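Halotolerant alpha-type carbonic anhydrase (dCA II) (Dunaliella salina, PDB 1Y7W) probably catalyses the reversible hydration of carbon dioxide to bicarbonate as a zinc-dependent alpha-type carbonic anhydrase that tolerates high salt. Local coordinates at residues N79-Q84 against N210-T215; Q84-T89 against A109-T114. All blocks are in the same frame, centred on the assembly; numbering follows the deposited sequence.

Contact 1: N79-Q84 against N210-T215; sequences NVDGAQ and NINVKT. With NA (sodium ion), chain C.
Val80 and Lys214 meet through a bridging water rather than through a direct polar bond: water 1 lies 2.7 Å from Val80 O, placed to donate to it, and accepts from Lys214 N at 2.9 Å. This bridge ties the sodium-binding loop of an alpha-type carbonic anhydrase to the start of helix 213-217, where Asn212 holds the N-cap position. The loop contains a type I beta turn from Asp81 to Gln84, reinforced by an Asx turn. In the latter, Ala83 N donates to Asp81 OD1 with an N-H...O angle of 170°, so the bond is nearly straight, although the donor stands 46° out of the carboxylate plane. The turn aims two carbonyls at the ion, Gly82 O binding sodium at 2.3 Å and Gln84 O completing the pair. On the helix side Lys214 supplies aliphatic packing. Its CG stands anti to the backbone N (chi1 164°), which puts it 3.7 Å from Asp81 N, while Lys214 CB lies 3.6 Å from Val80 O; further out the chain bends at chi2 and chi4. The Asn212 amide group lies close against Gly82, a sodium ligand through its O, with Asn212 CG 3.4 Å from Gly82 N. At the outer margin, the Thr215 methyl CG2 stands 4.0 Å from Asp81 OD1, the same oxygen that accepts from Ala83 N.

Contact 2: Q84-T89 against A109-T114; sequences QADGIT and AANLPT. With NA (sodium ion), chain C.
Asn111 lays its flat amide against the backbone end of Asp86, with Asp86 CA and CB both on one side of the amide plane. The two branches divide the contact: Asn111 OD1 approaches Asp86 CB at 3.1 Å, and Asn111 ND2 approaches Asp86 CA at 3.2 Å. CG of Asn111 sits beside its own backbone N (chi1 -57°), and the carboxylate of Asp86 leads away from the amide, so the meeting involves the carbon atoms of Asp86 and not its charge. Asn111 ND2 also donates to water 4 at 3.2 Å, and that water gives a weak bond to Gly87 O, so Asn111 reaches the sodium ligand Gly87 O only through a water. The sodium ion is coordinated by Gln84 O and Gly87 O, each at 2.4 Å. These residues are the two ends of a type I beta turn, closed by a backbone bond from Gly87 N to Gln84 O. This turn faces the loop that runs into strand 114-117, an edge of the large mixed sheet of the carbonic anhydrase fold. An alanine in place of Asn111 would probably leave water 4 without its amide donor and open a gap beside CA and CB of Asp86. Ile88 approaches separately: its chain is extended at chi2 (-178°), and CD1 ends 3.8 Å from both Ala110 O and Asn111 O. Ala85 O, on the turn, accepts from water 2 at 2.8 Å, a water that itself binds sodium.

In the fold
The two contacts share Gln84, and their centres are about 9 Å apart. Along the chain the order is 79-84, 84-89, 109-114, 210-215, so contact 2 falls within the sequence span of contact 1. The sodium joins them: Gly82 comes from contact 1, Gly87 from contact 2, Gln84 from both, with waters 2 and 3 completing the site. Strand 89-90 pairs antiparallel with strand 211-212, while 109-114 leads to strand 114-117 of the mixed sheet. The ion is thus bound within one peripheral loop, which packs against two other parts of the fold, and it probably helps to hold that loop; the site is distinct from the zinc site of His130, His132 and His150.

Contact 1: N79-Q84 against N210-T215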
# COMPACT_ATOMS: atom_id res chain seq x y z
N ASN A 79 -15.58 1.65 -3.76
CA ASN A 79 -16.34 2.54 -2.87
C ASN A 79 -17.84 2.28 -2.79
O ASN A 79 -18.62 3.19 -2.52
CB ASN A 79 -16.08 4.01 -3.27
CG ASN A 79 -16.46 4.99 -2.19
OD1 ASN A 79 -16.25 4.74 -1.02
ND2 ASN A 79 -17.03 6.12 -2.58
N VAL A 80 -18.22 1.04 -3.05
CA VAL A 80 -19.61 0.60 -2.94
C VAL A 80 -19.56 -0.61 -2.00
O VAL A 80 -18.75 -1.54 -2.21
CB VAL A 80 -20.22 0.20 -4.35
CG1 VAL A 80 -21.68 -0.35 -4.18
CG2 VAL A 80 -20.26 1.41 -5.26
N ASP A 81 -20.39 -0.54 -0.95
CA ASP A 81 -20.52 -1.62 0.06
C ASP A 81 -20.43 -2.95 -0.68
O ASP A 81 -21.19 -3.20 -1.62
CB ASP A 81 -21.90 -1.52 0.71
CG ASP A 81 -22.11 -2.51 1.87
OD1 ASP A 81 -21.50 -3.56 1.95
OD2 ASP A 81 -22.97 -2.21 2.70
N GLY A 82 -19.50 -3.80 -0.24
CA GLY A 82 -19.31 -5.10 -0.86
C GLY A 82 -20.56 -5.98 -0.89
O GLY A 82 -20.64 -6.86 -1.73
N ALA A 83 -21.53 -5.73 -0.02
CA ALA A 83 -22.79 -6.51 0.01
C ALA A 83 -23.68 -6.19 -1.20
O ALA A 83 -24.62 -6.94 -1.53
CB ALA A 83 -23.58 -6.20 1.30
N GLN A 84 -23.37 -5.06 -1.86
CA GLN A 84 -24.10 -4.57 -3.01
C GLN A 84 -23.63 -5.21 -4.27
O GLN A 84 -22.50 -5.69 -4.37
CB GLN A 84 -23.92 -3.06 -3.21
CG GLN A 84 -24.47 -2.16 -2.09
CD GLN A 84 -25.95 -2.33 -1.87
OE1 GLN A 84 -26.38 -3.11 -1.03
NE2 GLN A 84 -26.74 -1.59 -2.65
N ASN A 210 -13.41 -13.17 4.03
CA ASN A 210 -13.56 -12.26 2.91
C ASN A 210 -13.55 -10.85 3.42
O ASN A 210 -13.88 -10.59 4.57
CB ASN A 210 -14.87 -12.52 2.22
CG ASN A 210 -14.87 -13.82 1.48
OD1 ASN A 210 -13.81 -14.34 1.05
ND2 ASN A 210 -16.07 -14.36 1.28
N ILE A 211 -13.22 -9.91 2.53
CA ILE A 211 -13.09 -8.52 2.94
C ILE A 211 -13.93 -7.55 2.10
O ILE A 211 -13.83 -7.56 0.87
CB ILE A 211 -11.60 -8.12 2.78
CG1 ILE A 211 -10.73 -9.05 3.68
CG2 ILE A 211 -11.40 -6.62 3.09
CD1 ILE A 211 -9.20 -8.80 3.48
N ASN A 212 -14.68 -6.70 2.78
CA ASN A 212 -15.56 -5.70 2.18
C ASN A 212 -14.67 -4.44 2.02
O ASN A 212 -14.37 -3.73 2.99
CB ASN A 212 -16.73 -5.47 3.16
CG ASN A 212 -17.86 -4.59 2.59
OD1 ASN A 212 -19.08 -4.80 2.91
ND2 ASN A 212 -17.50 -3.58 1.80
N VAL A 213 -14.23 -4.18 0.80
CA VAL A 213 -13.31 -3.07 0.58
C VAL A 213 -13.80 -1.76 1.12
O VAL A 213 -13.09 -1.07 1.88
CB VAL A 213 -12.95 -2.93 -0.92
CG1 VAL A 213 -11.95 -1.74 -1.12
CG2 VAL A 213 -12.25 -4.17 -1.39
N LYS A 214 -15.02 -1.41 0.75
CA LYS A 214 -15.57 -0.14 1.16
C LYS A 214 -15.75 0.02 2.67
O LYS A 214 -15.43 1.08 3.25
CB LYS A 214 -16.89 0.09 0.42
CG LYS A 214 -17.79 1.18 0.99
CD LYS A 214 -17.20 2.55 0.75
CE LYS A 214 -18.30 3.62 0.65
NZ LYS A 214 -18.87 3.83 2.01
N THR A 215 -16.28 -1.02 3.31
CA THR A 215 -16.51 -0.88 4.75
C THR A 215 -15.31 -1.19 5.63
O THR A 215 -15.18 -0.65 6.72
CB THR A 215 -17.74 -1.77 5.22
OG1 THR A 215 -17.40 -3.17 5.15
CG2 THR A 215 -18.96 -1.51 4.30
NA NA C . -20.72 -7.23 -4.01
O HOH W 1 -16.42 -2.76 -1.44
O HOH W 2 -20.83 -7.81 -6.20
O HOH W 3 -19.21 -8.79 -3.66

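Contact 2: Q84-T89 against A109-T114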
# COMPACT_ATOMS: atom_id res chain seq x y z
N GLN A 84 -23.37 -5.06 -1.86
CA GLN A 84 -24.10 -4.57 -3.01
C GLN A 84 -23.63 -5.21 -4.27
O GLN A 84 -22.50 -5.69 -4.37
CB GLN A 84 -23.92 -3.06 -3.21
CG GLN A 84 -24.47 -2.16 -2.09
CD GLN A 84 -25.95 -2.33 -1.87
OE1 GLN A 84 -26.38 -3.11 -1.03
NE2 GLN A 84 -26.74 -1.59 -2.65
N ALA A 85 -24.54 -5.19 -5.25
CA ALA A 85 -24.24 -5.77 -6.56
C ALA A 85 -22.96 -5.15 -7.17
O ALA A 85 -22.07 -5.83 -7.70
CB ALA A 85 -25.43 -5.52 -7.50
N ASP A 86 -22.84 -3.84 -7.14
CA ASP A 86 -21.64 -3.30 -7.77
C ASP A 86 -20.60 -2.91 -6.74
O ASP A 86 -19.85 -1.94 -6.95
CB ASP A 86 -21.97 -2.11 -8.67
CG ASP A 86 -23.09 -1.32 -8.13
OD1 ASP A 86 -23.20 -1.29 -6.88
OD2 ASP A 86 -23.87 -0.77 -8.97
N GLY A 87 -20.57 -3.65 -5.64
CA GLY A 87 -19.61 -3.40 -4.56
C GLY A 87 -18.64 -4.56 -4.57
O GLY A 87 -19.03 -5.71 -4.75
N ILE A 88 -17.35 -4.27 -4.37
CA ILE A 88 -16.34 -5.31 -4.42
C ILE A 88 -16.05 -5.97 -3.08
O ILE A 88 -15.86 -5.29 -2.05
CB ILE A 88 -14.97 -4.71 -4.98
CG1 ILE A 88 -15.12 -4.43 -6.49
CG2 ILE A 88 -13.82 -5.72 -4.78
CD1 ILE A 88 -13.85 -3.88 -7.20
N THR A 89 -16.01 -7.31 -3.09
CA THR A 89 -15.61 -8.05 -1.89
C THR A 89 -14.40 -8.85 -2.30
O THR A 89 -14.43 -9.57 -3.29
CB THR A 89 -16.68 -9.04 -1.42
OG1 THR A 89 -17.86 -8.30 -1.06
CG2 THR A 89 -16.12 -9.83 -0.18
N ALA A 109 -13.13 -8.85 -10.94
CA ALA A 109 -13.30 -8.73 -12.39
C ALA A 109 -14.49 -7.87 -12.79
O ALA A 109 -14.77 -7.74 -14.00
CB ALA A 109 -13.42 -10.17 -13.05
N ALA A 110 -15.18 -7.29 -11.82
CA ALA A 110 -16.32 -6.44 -12.14
C ALA A 110 -16.26 -5.14 -11.36
O ALA A 110 -15.65 -5.09 -10.31
CB ALA A 110 -17.64 -7.16 -11.79
N ASN A 111 -16.90 -4.10 -11.89
CA ASN A 111 -16.96 -2.82 -11.18
C ASN A 111 -15.59 -2.30 -10.84
O ASN A 111 -15.40 -1.65 -9.81
CB ASN A 111 -17.79 -2.98 -9.91
CG ASN A 111 -19.18 -3.48 -10.21
OD1 ASN A 111 -19.93 -2.80 -10.91
ND2 ASN A 111 -19.54 -4.69 -9.72
N LEU A 112 -14.64 -2.55 -11.73
CA LEU A 112 -13.26 -2.14 -11.49
C LEU A 112 -13.08 -0.62 -11.50
O LEU A 112 -13.79 0.11 -12.21
CB LEU A 112 -12.39 -2.74 -12.56
CG LEU A 112 -12.32 -4.29 -12.53
CD1 LEU A 112 -11.38 -4.74 -13.65
CD2 LEU A 112 -11.79 -4.80 -11.19
N PRO A 113 -12.14 -0.12 -10.70
CA PRO A 113 -11.92 1.33 -10.69
C PRO A 113 -11.25 1.69 -12.00
O PRO A 113 -10.61 0.84 -12.62
CB PRO A 113 -10.97 1.54 -9.47
CG PRO A 113 -10.26 0.20 -9.35
CD PRO A 113 -11.38 -0.79 -9.62
N THR A 114 -11.38 2.95 -12.45
CA THR A 114 -10.71 3.35 -13.67
C THR A 114 -9.91 4.65 -13.49
O THR A 114 -10.22 5.48 -12.63
CB THR A 114 -11.71 3.61 -14.86
OG1 THR A 114 -12.56 4.71 -14.52
CG2 THR A 114 -12.60 2.39 -15.11
NA NA C . -20.72 -7.23 -4.01
O HOH W 2 -20.83 -7.81 -6.20
O HOH W 4 -18.08 -6.76 -7.74
O HOH W 3 -19.21 -8.79 -3.66